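PDB 3HBZ: putative glycoside hydrolase from Bacteroides thetaiotaomicron VPI-5482, which binds calcium ions and may play a role in carbohydrate metabolism, possibly as a glycoside hydrolase. Local coordinates for residues Y100-T105 and K157-V162; K110-V115 and T147-N152; G153-C158 and L330-E335; Y212-Y217 and Y283-F288. One frame throughout, in Å; residues are numbered along the deposited sequence. Where two conformers were deposited one is given.

Interaction 1 of 4, residues Y100-T105 and K157-V162; sequences YNFEDT and KCLSLV. With CA (calcium ion), chain B.
Lys157 N gives its hydrogen to Glu103 OE1 over 2.8 Å in a nearly straight bond (173°), received on the syn lone pair, the side where the second carboxylate oxygen lies. That second oxygen, Glu103 OE2, binds the calcium ion at 2.3 Å, and Lys157 O reaches the same ion, also at 2.3 Å. One glutamate therefore meets one residue both directly and through the metal, which illustrates how a second bond can fix the rotation of a carboxylate ligand. A bend at chi2 (-53°) turns CD of Glu103, which carries the carboxylate, to where its oxygens meet both Lys157 N and the ion. Asn101 O adds a further ligand at 2.4 Å, and a calcium-bound water donates to Asn101 OD1. Glu103 OE2, Lys157 O and Asn101 O lie close together without bonding one another, and the ion's charge probably offsets their repulsion. Thr155 O and both carboxylate oxygens of Asp332 complete the shell.

Between the two ligands of its loop, Phe102 has positive phi, and its first side-chain bond points toward segment 157-162. One ring face lies over Leu159 CB, which is 3.9 Å from Phe102 CD1 and offset toward the rim, while Phe102 CE1 meets Leu159 CD2. An alanine here would keep the touch of CB on the backbone of Leu159 but would probably open a gap over the leucine side chain and leave the calcium loop less firmly seated. Phe102 O is held by Gln149 NE2 of strand 147-150. Strand 158-165 runs between that strand and 328-338, antiparallel to each, and Leu159 also packs on Phe114 and on Phe312 of strand 306-313.

Interaction 2 of 4, residues K110-V115 and T147-N152; sequences KYYIFV and TFQFAN
Thr147 O is tied to Tyr112 N by a water that donates to the carbonyl at 2.8 Å and accepts from the amide, so the loop is joined to the strand here through solvent and not by a direct backbone bond. The threonine's methyl, CG2, sits at the edge of the Phe114 ring, while its hydroxyl is bonded to Asn181 O. At Phe148 the touching atom is CB, 3.5 Å from Tyr112 CD2; chi1 (60°) sets CG between the backbone N and the carbonyl carbon, and the ring leads away from the loop. Phe148 O lies in the plane of the Phe114 ring, 3.6 Å from Phe114 CZ.

Strand 147-150 forms an antiparallel pair with 158-165, and the loop 110-115 uses two aromatic side chains to pack against it, an example of a loop applied to a sheet by two rings and bridging waters, with no direct hydrogen bond.

Gln149 touches both rings. Its CB stands over the face of Tyr112, 3.9 Å from the ring centroid, and is also 3.7 Å from Phe114 CZ. Chi1 (-169°) holds CG anti to the backbone N, and CG meets Phe114 CE1. The amide divides its work: NE2 bonds Phe102 O, while OE1 accepts from a water, at 2.7 Å, that also meets Tyr112 OH. Another water bridges that hydroxyl and Gln149 O. An alanine in place of Tyr112 would probably uncover Gln149 CB and leave these two waters without their phenolic partner.

Interaction 3 of 4, residues G153-C158 and L330-E335; sequences GKTGKC and LIDEVE. With CA (calcium ion), chain B.
A calcium site is closed here between the loop 153-158 and Asp332. The aspartate is bidentate, with OD1 2.5 Å and OD2 2.6 Å from the ion, and Thr155 O and Lys157 O reach the ion from the loop. Asp332 OD2 does more than bind metal: Lys154 N donates to its anti lone pair at 2.8 Å, in a bent bond (131°), and Thr155 N adds a weak one. The loop's own amides thus help to hold the carboxylate, while Glu333 N bonds Asp332 OD1 from above its plane.

Glu333 supplies a second shell. Its OE2 accepts a hydrogen from Thr155 OG1 on the anti lone pair at 2.6 Å, and that same hydroxyl receives a hydrogen, also at 2.6 Å, from the water bound to calcium. Metal, water, threonine and glutamate form a chain of contacts, through which Glu333 probably helps to position the hydroxyl that receives the metal-bound water's hydrogen. Lys154 NZ makes a salt bridge to Glu333 OE1 at 2.9 Å, lying 36° out of the carboxylate plane; a bend at chi4 (-62°) turns NZ off the otherwise extended chain.

Farther along, Cys158 CB lies 3.2 Å from Ile331 O. The chain turns a corner at Glu333. Before it, Ile331 makes backbone hydrogen bonds with Leu159 of strand 158-165, and Asp332 with Tyr216 of strand 210-220; Trp281 packs on Lys154, Cys158 and Asp332.

Interaction 4 of 4, residues Y212-Y217 and Y283-F288; sequences YLAGYY and YFKLPF
The hollow over Gly215 is filled by the Phe284 ring. Gly215 CA lies over the ring face, 3.9 Å from its centroid, and a beta carbon at this position would come very near Phe284 CZ, so the bare backbone is what accepts the ring. Chi1 of Phe284 (59°) sets CG between its own backbone N and carbonyl carbon, and the ring comes to lie across the neighbouring strand, with Leu213 O near the ring plane at its edge. Leu213 CG fits against Phe284 CE1.

The backbones form an antiparallel ladder, their short strand axes at 174°, in which Leu213 with Leu286 and Gly215 with Phe284 are the hydrogen-bonded pairs; Leu286 N to Leu213 O is 2.7 Å. Leu213, Phe284 and Leu286 share a face and pack on Ile241 of strand 240-247.

The opposite face has a different relief. Tyr283 reaches across Ala214, whose small CB receives its OH at 3.6 Å. Tyr283 CD1 sits over the face of Tyr216, 3.4 Å from Tyr216 CZ and toward the rim, with the planes 46° apart. At the other end Lys285, extended beyond CG, lays CE over the Tyr212 ring at 4.0 Å from its centroid and carries NZ on to a cation-pi position, 4.9 Å from the same centroid; NZ also bonds a hexaethylene glycol molecule, probably from the crystallisation liquor. Pro287 CB fills in beside Tyr212 CE2, 3.8 Å away.

Interactions 1 and 3 are two halves of one calcium site: their centres lie about 6 Å apart, they share Lys157 and Cys158, and one metal-bound water belongs to both. Interaction 2 adjoins interaction 1, its centre also about 6 Å away, and meets it through the pairing of strands 147-150 and 158-165, with Phe150 N 2.9 Å from Cys158 O. Interaction 4 touches only interaction 3: Tyr216 N is 3.0 Å from Asp332 O, so strand 210-220 abuts the backbone of a calcium ligand. Interactions 2 and 4 are the most widely separated, with centres about 21 Å apart, and strands 158-165 and 328-338 lie between them.

Interaction 1 of 4, residues Y100-T105 and K157-V162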
# COMPACT_ATOMS: atom_id res chain seq x y z
N TYR A 100 5.69 -10.28 9.41
CA TYR A 100 4.49 -10.37 8.57
C TYR A 100 4.08 -11.81 8.34
O TYR A 100 4.75 -12.53 7.62
CB TYR A 100 4.77 -9.72 7.22
CG TYR A 100 5.52 -8.41 7.32
CD1 TYR A 100 5.02 -7.36 8.07
CD2 TYR A 100 6.73 -8.23 6.66
CE1 TYR A 100 5.71 -6.16 8.16
CE2 TYR A 100 7.43 -7.05 6.75
CZ TYR A 100 6.92 -6.01 7.49
OH TYR A 100 7.62 -4.81 7.55
N ASN A 101 2.97 -12.21 8.94
CA ASN A 101 2.47 -13.58 8.80
C ASN A 101 1.21 -13.69 7.92
O ASN A 101 0.71 -14.77 7.64
CB ASN A 101 2.23 -14.15 10.20
CG ASN A 101 3.54 -14.59 10.89
OD1 ASN A 101 4.22 -15.47 10.42
ND2 ASN A 101 3.87 -13.96 12.00
N PHE A 102 0.69 -12.53 7.50
CA PHE A 102 -0.41 -12.43 6.56
C PHE A 102 -1.69 -13.12 7.01
O PHE A 102 -2.45 -13.63 6.17
CB PHE A 102 0.07 -12.87 5.17
CG PHE A 102 1.22 -12.04 4.67
CD1 PHE A 102 0.99 -10.76 4.23
CD2 PHE A 102 2.54 -12.45 4.81
CE1 PHE A 102 2.06 -9.94 3.85
CE2 PHE A 102 3.58 -11.63 4.42
CZ PHE A 102 3.32 -10.37 3.95
N GLU A 103 -1.92 -13.12 8.33
CA GLU A 103 -3.10 -13.70 8.92
C GLU A 103 -4.29 -12.72 8.97
O GLU A 103 -5.44 -13.14 8.94
CB GLU A 103 -2.84 -14.23 10.35
CG GLU A 103 -1.64 -15.19 10.54
CD GLU A 103 -1.68 -16.38 9.58
OE1 GLU A 103 -2.81 -16.80 9.21
OE2 GLU A 103 -0.61 -16.87 9.19
N ASP A 104 -4.01 -11.43 9.12
CA ASP A 104 -5.03 -10.47 9.54
C ASP A 104 -5.44 -9.58 8.37
O ASP A 104 -4.56 -9.02 7.68
CB ASP A 104 -4.48 -9.56 10.62
CG ASP A 104 -4.23 -10.30 11.95
OD1 ASP A 104 -5.05 -11.14 12.35
OD2 ASP A 104 -3.19 -10.04 12.55
N THR A 105 -6.73 -9.44 8.17
CA THR A 105 -7.27 -8.56 7.14
C THR A 105 -8.49 -7.83 7.71
O THR A 105 -9.05 -8.24 8.74
CB THR A 105 -7.73 -9.34 5.93
OG1 THR A 105 -8.75 -10.23 6.35
CG2 THR A 105 -6.55 -10.12 5.27
N LYS A 157 -2.48 -18.70 7.15
CA LYS A 157 -2.83 -18.27 5.79
C LYS A 157 -1.67 -17.51 5.23
O LYS A 157 -0.67 -17.31 5.96
CB LYS A 157 -4.07 -17.41 5.83
CG LYS A 157 -5.24 -18.17 6.56
CD LYS A 157 -6.45 -17.28 6.75
CE LYS A 157 -7.65 -18.07 7.33
NZ LYS A 157 -8.72 -17.13 7.72
N CYS A 158 -1.78 -17.13 3.96
CA CYS A 158 -0.73 -16.33 3.31
C CYS A 158 -1.29 -15.35 2.28
O CYS A 158 -2.49 -15.32 2.02
CB CYS A 158 0.29 -17.23 2.65
SG CYS A 158 -0.32 -18.12 1.17
N LEU A 159 -0.37 -14.55 1.76
CA LEU A 159 -0.61 -13.58 0.74
C LEU A 159 -0.57 -14.32 -0.60
O LEU A 159 0.33 -15.13 -0.84
CB LEU A 159 0.51 -12.52 0.76
CG LEU A 159 0.51 -11.46 -0.35
CD1 LEU A 159 -0.79 -10.65 -0.27
CD2 LEU A 159 1.83 -10.59 -0.21
N SER A 160 -1.56 -14.03 -1.45
CA SER A 160 -1.60 -14.53 -2.80
C SER A 160 -1.75 -13.41 -3.80
O SER A 160 -2.68 -12.59 -3.73
CB SER A 160 -2.79 -15.51 -2.93
OG SER A 160 -2.79 -16.07 -4.23
N LEU A 161 -0.86 -13.39 -4.77
CA LEU A 161 -0.81 -12.36 -5.78
C LEU A 161 -0.93 -13.05 -7.15
O LEU A 161 -0.14 -13.95 -7.47
CB LEU A 161 0.52 -11.61 -5.68
CG LEU A 161 0.75 -10.97 -4.30
CD1 LEU A 161 2.11 -10.22 -4.30
CD2 LEU A 161 -0.35 -10.01 -3.87
N VAL A 162 -1.96 -12.68 -7.90
CA VAL A 162 -2.25 -13.32 -9.17
C VAL A 162 -2.49 -12.23 -10.24
O VAL A 162 -3.33 -11.42 -10.07
CB VAL A 162 -3.47 -14.25 -9.10
CG1 VAL A 162 -3.82 -14.84 -10.50
CG2 VAL A 162 -3.24 -15.40 -8.12
CA CA B . 0.99 -17.14 7.52
O HOH W 1 2.70 -17.39 9.14

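Interaction 2 of 4, residues K110-V115 and T147-N152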
# COMPACT_ATOMS: atom_id res chain seq x y z
N LYS A 110 -15.03 -5.39 0.38
CA LYS A 110 -15.28 -6.15 -0.83
C LYS A 110 -14.01 -6.77 -1.39
O LYS A 110 -14.08 -7.62 -2.27
CB LYS A 110 -15.95 -5.27 -1.90
CG LYS A 110 -15.00 -4.33 -2.60
CD LYS A 110 -15.72 -3.43 -3.57
CE LYS A 110 -14.76 -2.43 -4.13
NZ LYS A 110 -15.46 -1.44 -4.96
N TYR A 111 -12.86 -6.33 -0.91
CA TYR A 111 -11.61 -7.00 -1.24
C TYR A 111 -10.71 -7.00 -0.01
O TYR A 111 -10.98 -6.34 0.98
CB TYR A 111 -10.91 -6.34 -2.44
CG TYR A 111 -10.64 -4.85 -2.27
CD1 TYR A 111 -9.69 -4.39 -1.35
CD2 TYR A 111 -11.32 -3.89 -3.05
CE1 TYR A 111 -9.43 -3.03 -1.20
CE2 TYR A 111 -11.09 -2.50 -2.89
CZ TYR A 111 -10.15 -2.08 -1.99
OH TYR A 111 -9.94 -0.73 -1.84
N TYR A 112 -9.62 -7.75 -0.08
CA TYR A 112 -8.78 -7.93 1.04
C TYR A 112 -7.85 -6.77 1.23
O TYR A 112 -7.19 -6.31 0.27
CB TYR A 112 -7.94 -9.18 0.85
CG TYR A 112 -8.70 -10.46 1.10
CD1 TYR A 112 -8.94 -10.88 2.39
CD2 TYR A 112 -9.14 -11.26 0.08
CE1 TYR A 112 -9.57 -12.06 2.66
CE2 TYR A 112 -9.81 -12.48 0.34
CZ TYR A 112 -10.01 -12.86 1.63
OH TYR A 112 -10.66 -14.03 1.97
N ILE A 113 -7.77 -6.34 2.50
CA ILE A 113 -6.77 -5.37 2.99
C ILE A 113 -6.09 -6.06 4.19
O ILE A 113 -6.75 -6.38 5.20
CB ILE A 113 -7.44 -4.04 3.43
CG1 ILE A 113 -8.20 -3.34 2.26
CG2 ILE A 113 -6.44 -3.04 4.10
CD1 ILE A 113 -9.28 -2.28 2.75
N PHE A 114 -4.81 -6.36 4.01
CA PHE A 114 -3.94 -6.94 5.03
C PHE A 114 -3.49 -5.90 6.01
O PHE A 114 -3.03 -4.81 5.62
CB PHE A 114 -2.71 -7.55 4.34
CG PHE A 114 -3.00 -8.80 3.60
CD1 PHE A 114 -2.96 -10.03 4.26
CD2 PHE A 114 -3.34 -8.78 2.25
CE1 PHE A 114 -3.24 -11.21 3.56
CE2 PHE A 114 -3.60 -9.96 1.56
CZ PHE A 114 -3.56 -11.17 2.23
N VAL A 115 -3.61 -6.22 7.29
CA VAL A 115 -3.18 -5.32 8.35
C VAL A 115 -2.20 -6.00 9.30
O VAL A 115 -2.12 -7.23 9.36
CB VAL A 115 -4.43 -4.80 9.12
CG1 VAL A 115 -5.39 -4.09 8.10
CG2 VAL A 115 -5.20 -5.94 9.83
N THR A 147 -4.93 -9.26 -5.63
CA THR A 147 -4.32 -9.36 -4.32
C THR A 147 -5.38 -9.92 -3.36
O THR A 147 -6.40 -9.28 -3.14
CB THR A 147 -3.85 -8.02 -3.87
OG1 THR A 147 -2.89 -7.50 -4.78
CG2 THR A 147 -3.19 -8.11 -2.43
N PHE A 148 -5.15 -11.13 -2.83
CA PHE A 148 -6.09 -11.75 -1.88
C PHE A 148 -5.37 -12.63 -0.89
O PHE A 148 -4.15 -12.79 -0.93
CB PHE A 148 -7.20 -12.52 -2.60
CG PHE A 148 -6.71 -13.67 -3.50
CD1 PHE A 148 -6.23 -13.40 -4.79
CD2 PHE A 148 -6.73 -14.98 -3.07
CE1 PHE A 148 -5.79 -14.40 -5.62
CE2 PHE A 148 -6.28 -16.01 -3.89
CZ PHE A 148 -5.82 -15.73 -5.17
N GLN A 149 -6.14 -13.17 0.06
CA GLN A 149 -5.59 -14.06 1.08
C GLN A 149 -5.91 -15.50 0.78
O GLN A 149 -7.05 -15.80 0.41
CB GLN A 149 -6.19 -13.71 2.44
CG GLN A 149 -5.50 -14.38 3.63
CD GLN A 149 -6.17 -14.05 4.94
OE1 GLN A 149 -7.39 -14.01 5.01
NE2 GLN A 149 -5.37 -13.83 6.01
N PHE A 150 -4.95 -16.39 0.95
CA PHE A 150 -5.13 -17.80 0.58
C PHE A 150 -4.99 -18.65 1.84
O PHE A 150 -4.08 -18.38 2.65
CB PHE A 150 -4.05 -18.18 -0.44
CG PHE A 150 -4.05 -19.62 -0.83
CD1 PHE A 150 -5.20 -20.22 -1.35
CD2 PHE A 150 -2.89 -20.37 -0.73
CE1 PHE A 150 -5.19 -21.57 -1.75
CE2 PHE A 150 -2.86 -21.73 -1.13
CZ PHE A 150 -4.02 -22.33 -1.65
N ALA A 151 -5.84 -19.66 2.00
CA ALA A 151 -5.90 -20.40 3.26
C ALA A 151 -4.66 -21.24 3.56
O ALA A 151 -4.31 -21.41 4.74
CB ALA A 151 -7.24 -21.29 3.41
N ASN A 152 -3.97 -21.72 2.52
CA ASN A 152 -2.87 -22.66 2.71
C ASN A 152 -1.50 -22.02 2.68
O ASN A 152 -0.78 -22.15 1.71
CB ASN A 152 -2.91 -23.80 1.69
CG ASN A 152 -4.16 -24.65 1.79
OD1 ASN A 152 -4.66 -24.93 2.89
ND2 ASN A 152 -4.67 -25.09 0.65
O HOH W 2 -9.17 -9.21 -2.58
O HOH W 3 -9.18 -15.74 3.97
O HOH W 4 -9.64 -16.25 0.03

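Interaction 3 of 4, residues G153-C158 and L330-E335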
# COMPACT_ATOMS: atom_id res chain seq x y z
N GLY A 153 -1.14 -21.34 3.76
CA GLY A 153 0.13 -20.66 3.87
C GLY A 153 1.17 -21.62 4.40
O GLY A 153 0.89 -22.77 4.64
N LYS A 154 2.36 -21.11 4.67
CA LYS A 154 3.40 -21.92 5.23
C LYS A 154 3.03 -22.22 6.68
O LYS A 154 3.11 -23.35 7.10
CB LYS A 154 4.75 -21.19 5.14
CG LYS A 154 5.92 -21.98 5.72
CD LYS A 154 7.25 -21.43 5.22
CE LYS A 154 8.43 -22.24 5.79
NZ LYS A 154 8.47 -22.15 7.28
N THR A 155 2.62 -21.20 7.44
CA THR A 155 1.92 -21.42 8.72
C THR A 155 0.72 -20.51 8.64
O THR A 155 0.83 -19.39 8.17
CB THR A 155 2.80 -21.05 9.95
OG1 THR A 155 3.51 -19.83 9.69
CG2 THR A 155 3.82 -22.19 10.29
N GLY A 156 -0.44 -20.98 9.06
CA GLY A 156 -1.69 -20.23 8.87
C GLY A 156 -1.94 -19.89 7.41
O GLY A 156 -1.71 -20.71 6.54
N LYS A 157 -2.48 -18.70 7.15
CA LYS A 157 -2.83 -18.27 5.79
C LYS A 157 -1.67 -17.51 5.23
O LYS A 157 -0.67 -17.31 5.96
CB LYS A 157 -4.07 -17.41 5.83
CG LYS A 157 -5.24 -18.17 6.56
CD LYS A 157 -6.45 -17.28 6.75
CE LYS A 157 -7.65 -18.07 7.33
NZ LYS A 157 -8.72 -17.13 7.72
N CYS A 158 -1.78 -17.13 3.96
CA CYS A 158 -0.73 -16.33 3.31
C CYS A 158 -1.29 -15.35 2.28
O CYS A 158 -2.49 -15.32 2.02
CB CYS A 158 0.29 -17.23 2.65
SG CYS A 158 -0.32 -18.12 1.17
N LEU A 330 2.83 -16.62 -4.09
CA LEU A 330 2.44 -16.79 -2.68
C LEU A 330 3.57 -16.36 -1.76
O LEU A 330 4.74 -16.69 -2.00
CB LEU A 330 2.03 -18.26 -2.38
CG LEU A 330 0.97 -18.91 -3.24
CD1 LEU A 330 0.70 -20.38 -2.72
CD2 LEU A 330 -0.36 -18.02 -3.36
N ILE A 331 3.24 -15.61 -0.71
CA ILE A 331 4.24 -15.07 0.20
C ILE A 331 3.82 -15.36 1.61
O ILE A 331 2.64 -15.22 1.94
CB ILE A 331 4.39 -13.53 0.02
CG1 ILE A 331 5.01 -13.17 -1.35
CG2 ILE A 331 5.15 -12.92 1.17
CD1 ILE A 331 6.53 -13.48 -1.48
N ASP A 332 4.77 -15.81 2.44
CA ASP A 332 4.48 -16.00 3.85
C ASP A 332 5.72 -15.83 4.72
O ASP A 332 6.86 -15.94 4.24
CB ASP A 332 3.84 -17.37 4.10
CG ASP A 332 2.87 -17.37 5.31
OD1 ASP A 332 2.72 -16.30 5.94
OD2 ASP A 332 2.28 -18.43 5.63
N GLU A 333 5.48 -15.57 6.01
CA GLU A 333 6.54 -15.53 7.05
C GLU A 333 7.68 -14.57 6.68
O GLU A 333 8.86 -14.95 6.65
CB GLU A 333 7.10 -16.93 7.31
CG GLU A 333 6.09 -17.90 7.88
CD GLU A 333 6.69 -19.27 8.28
OE1 GLU A 333 7.92 -19.47 8.15
OE2 GLU A 333 5.92 -20.14 8.75
N VAL A 334 7.34 -13.31 6.43
CA VAL A 334 8.35 -12.37 5.98
C VAL A 334 8.80 -11.58 7.20
O VAL A 334 8.01 -11.31 8.10
CB VAL A 334 7.79 -11.38 4.89
CG1 VAL A 334 8.82 -10.36 4.47
CG2 VAL A 334 7.31 -12.16 3.69
N GLU A 335 10.06 -11.16 7.17
CA GLU A 335 10.59 -10.30 8.20
C GLU A 335 11.44 -9.18 7.61
O GLU A 335 12.33 -9.41 6.80
CB GLU A 335 11.43 -11.13 9.21
CG GLU A 335 11.77 -10.30 10.38
CD GLU A 335 12.44 -11.04 11.52
OE1 GLU A 335 12.74 -12.25 11.37
OE2 GLU A 335 12.66 -10.38 12.56
CA CA B . 0.99 -17.14 7.52
O HOH W 1 2.70 -17.39 9.14

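Interaction 4 of 4, residues Y212-Y217 and Y283-F288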
# COMPACT_ATOMS: atom_id res chain seq x y z
N TYR A 212 18.28 -6.82 6.10
CA TYR A 212 17.80 -7.93 5.25
C TYR A 212 16.30 -7.94 5.21
O TYR A 212 15.65 -7.53 6.18
CB TYR A 212 18.21 -9.31 5.80
CG TYR A 212 19.69 -9.53 5.85
CD1 TYR A 212 20.40 -9.17 6.97
CD2 TYR A 212 20.39 -10.04 4.76
CE1 TYR A 212 21.76 -9.31 7.03
CE2 TYR A 212 21.79 -10.21 4.82
CZ TYR A 212 22.45 -9.83 5.97
OH TYR A 212 23.79 -9.97 6.14
N LEU A 213 15.76 -8.36 4.05
CA LEU A 213 14.35 -8.72 3.89
C LEU A 213 14.34 -10.24 3.66
O LEU A 213 14.93 -10.71 2.68
CB LEU A 213 13.74 -8.05 2.67
CG LEU A 213 12.27 -8.42 2.40
CD1 LEU A 213 11.38 -7.96 3.57
CD2 LEU A 213 11.78 -7.78 1.11
N ALA A 214 13.67 -10.99 4.54
CA ALA A 214 13.67 -12.44 4.51
C ALA A 214 12.23 -12.94 4.51
O ALA A 214 11.35 -12.23 4.95
CB ALA A 214 14.44 -13.02 5.75
N GLY A 215 12.01 -14.13 3.94
CA GLY A 215 10.71 -14.77 3.98
C GLY A 215 10.64 -15.95 3.06
O GLY A 215 11.68 -16.43 2.60
N TYR A 216 9.42 -16.44 2.81
CA TYR A 216 9.24 -17.57 1.94
C TYR A 216 8.29 -17.28 0.78
O TYR A 216 7.32 -16.53 0.95
CB TYR A 216 8.70 -18.77 2.74
CG TYR A 216 9.72 -19.32 3.67
CD1 TYR A 216 9.89 -18.77 4.93
CD2 TYR A 216 10.57 -20.37 3.27
CE1 TYR A 216 10.84 -19.27 5.79
CE2 TYR A 216 11.52 -20.88 4.14
CZ TYR A 216 11.66 -20.30 5.39
OH TYR A 216 12.58 -20.75 6.26
N TYR A 217 8.52 -17.94 -0.36
CA TYR A 217 7.62 -17.82 -1.49
C TYR A 217 7.44 -19.11 -2.25
O TYR A 217 8.24 -20.03 -2.15
CB TYR A 217 8.04 -16.71 -2.46
CG TYR A 217 9.13 -17.11 -3.41
CD1 TYR A 217 10.46 -17.19 -2.98
CD2 TYR A 217 8.85 -17.41 -4.74
CE1 TYR A 217 11.48 -17.55 -3.86
CE2 TYR A 217 9.85 -17.80 -5.62
CZ TYR A 217 11.18 -17.85 -5.17
OH TYR A 217 12.18 -18.23 -6.02
N TYR A 283 13.00 -20.12 0.63
CA TYR A 283 13.48 -19.05 1.47
C TYR A 283 14.20 -18.00 0.65
O TYR A 283 14.92 -18.35 -0.29
CB TYR A 283 14.47 -19.62 2.49
CG TYR A 283 14.94 -18.65 3.54
CD1 TYR A 283 14.03 -18.03 4.39
CD2 TYR A 283 16.31 -18.40 3.73
CE1 TYR A 283 14.47 -17.15 5.40
CE2 TYR A 283 16.76 -17.54 4.73
CZ TYR A 283 15.84 -16.93 5.57
OH TYR A 283 16.27 -16.07 6.55
N PHE A 284 13.97 -16.72 0.97
CA PHE A 284 14.77 -15.65 0.43
C PHE A 284 15.31 -14.84 1.57
O PHE A 284 14.69 -14.70 2.63
CB PHE A 284 13.99 -14.79 -0.57
CG PHE A 284 12.76 -14.14 -0.03
CD1 PHE A 284 12.82 -12.87 0.54
CD2 PHE A 284 11.53 -14.72 -0.18
CE1 PHE A 284 11.69 -12.24 1.00
CE2 PHE A 284 10.38 -14.09 0.28
CZ PHE A 284 10.46 -12.84 0.85
N LYS A 285 16.51 -14.30 1.38
CA LYS A 285 17.10 -13.43 2.38
C LYS A 285 17.91 -12.38 1.67
O LYS A 285 19.05 -12.60 1.31
CB LYS A 285 17.95 -14.22 3.36
CG LYS A 285 18.57 -13.38 4.48
CD LYS A 285 19.30 -14.29 5.45
CE LYS A 285 20.11 -13.49 6.44
NZ LYS A 285 20.82 -14.36 7.43
N LEU A 286 17.32 -11.21 1.49
CA LEU A 286 17.82 -10.21 0.57
C LEU A 286 18.56 -9.15 1.34
O LEU A 286 17.96 -8.45 2.12
CB LEU A 286 16.64 -9.57 -0.16
CG LEU A 286 15.66 -10.58 -0.76
CD1 LEU A 286 14.51 -9.78 -1.39
CD2 LEU A 286 16.35 -11.55 -1.75
N PRO A 287 19.88 -9.03 1.11
CA PRO A 287 20.57 -7.96 1.79
C PRO A 287 20.24 -6.58 1.24
O PRO A 287 20.09 -6.39 0.02
CB PRO A 287 22.05 -8.28 1.56
CG PRO A 287 22.07 -9.07 0.28
CD PRO A 287 20.75 -9.77 0.18
N PHE A 288 20.11 -5.61 2.15
CA PHE A 288 20.02 -4.22 1.73
C PHE A 288 21.42 -3.76 1.29
O PHE A 288 22.40 -3.99 1.97
CB PHE A 288 19.48 -3.34 2.87
CG PHE A 288 17.96 -3.35 2.97
CD1 PHE A 288 17.31 -4.40 3.59
CD2 PHE A 288 17.21 -2.30 2.49
CE1 PHE A 288 15.96 -4.42 3.71
CE2 PHE A 288 15.84 -2.31 2.61
CZ PHE A 288 15.22 -3.39 3.22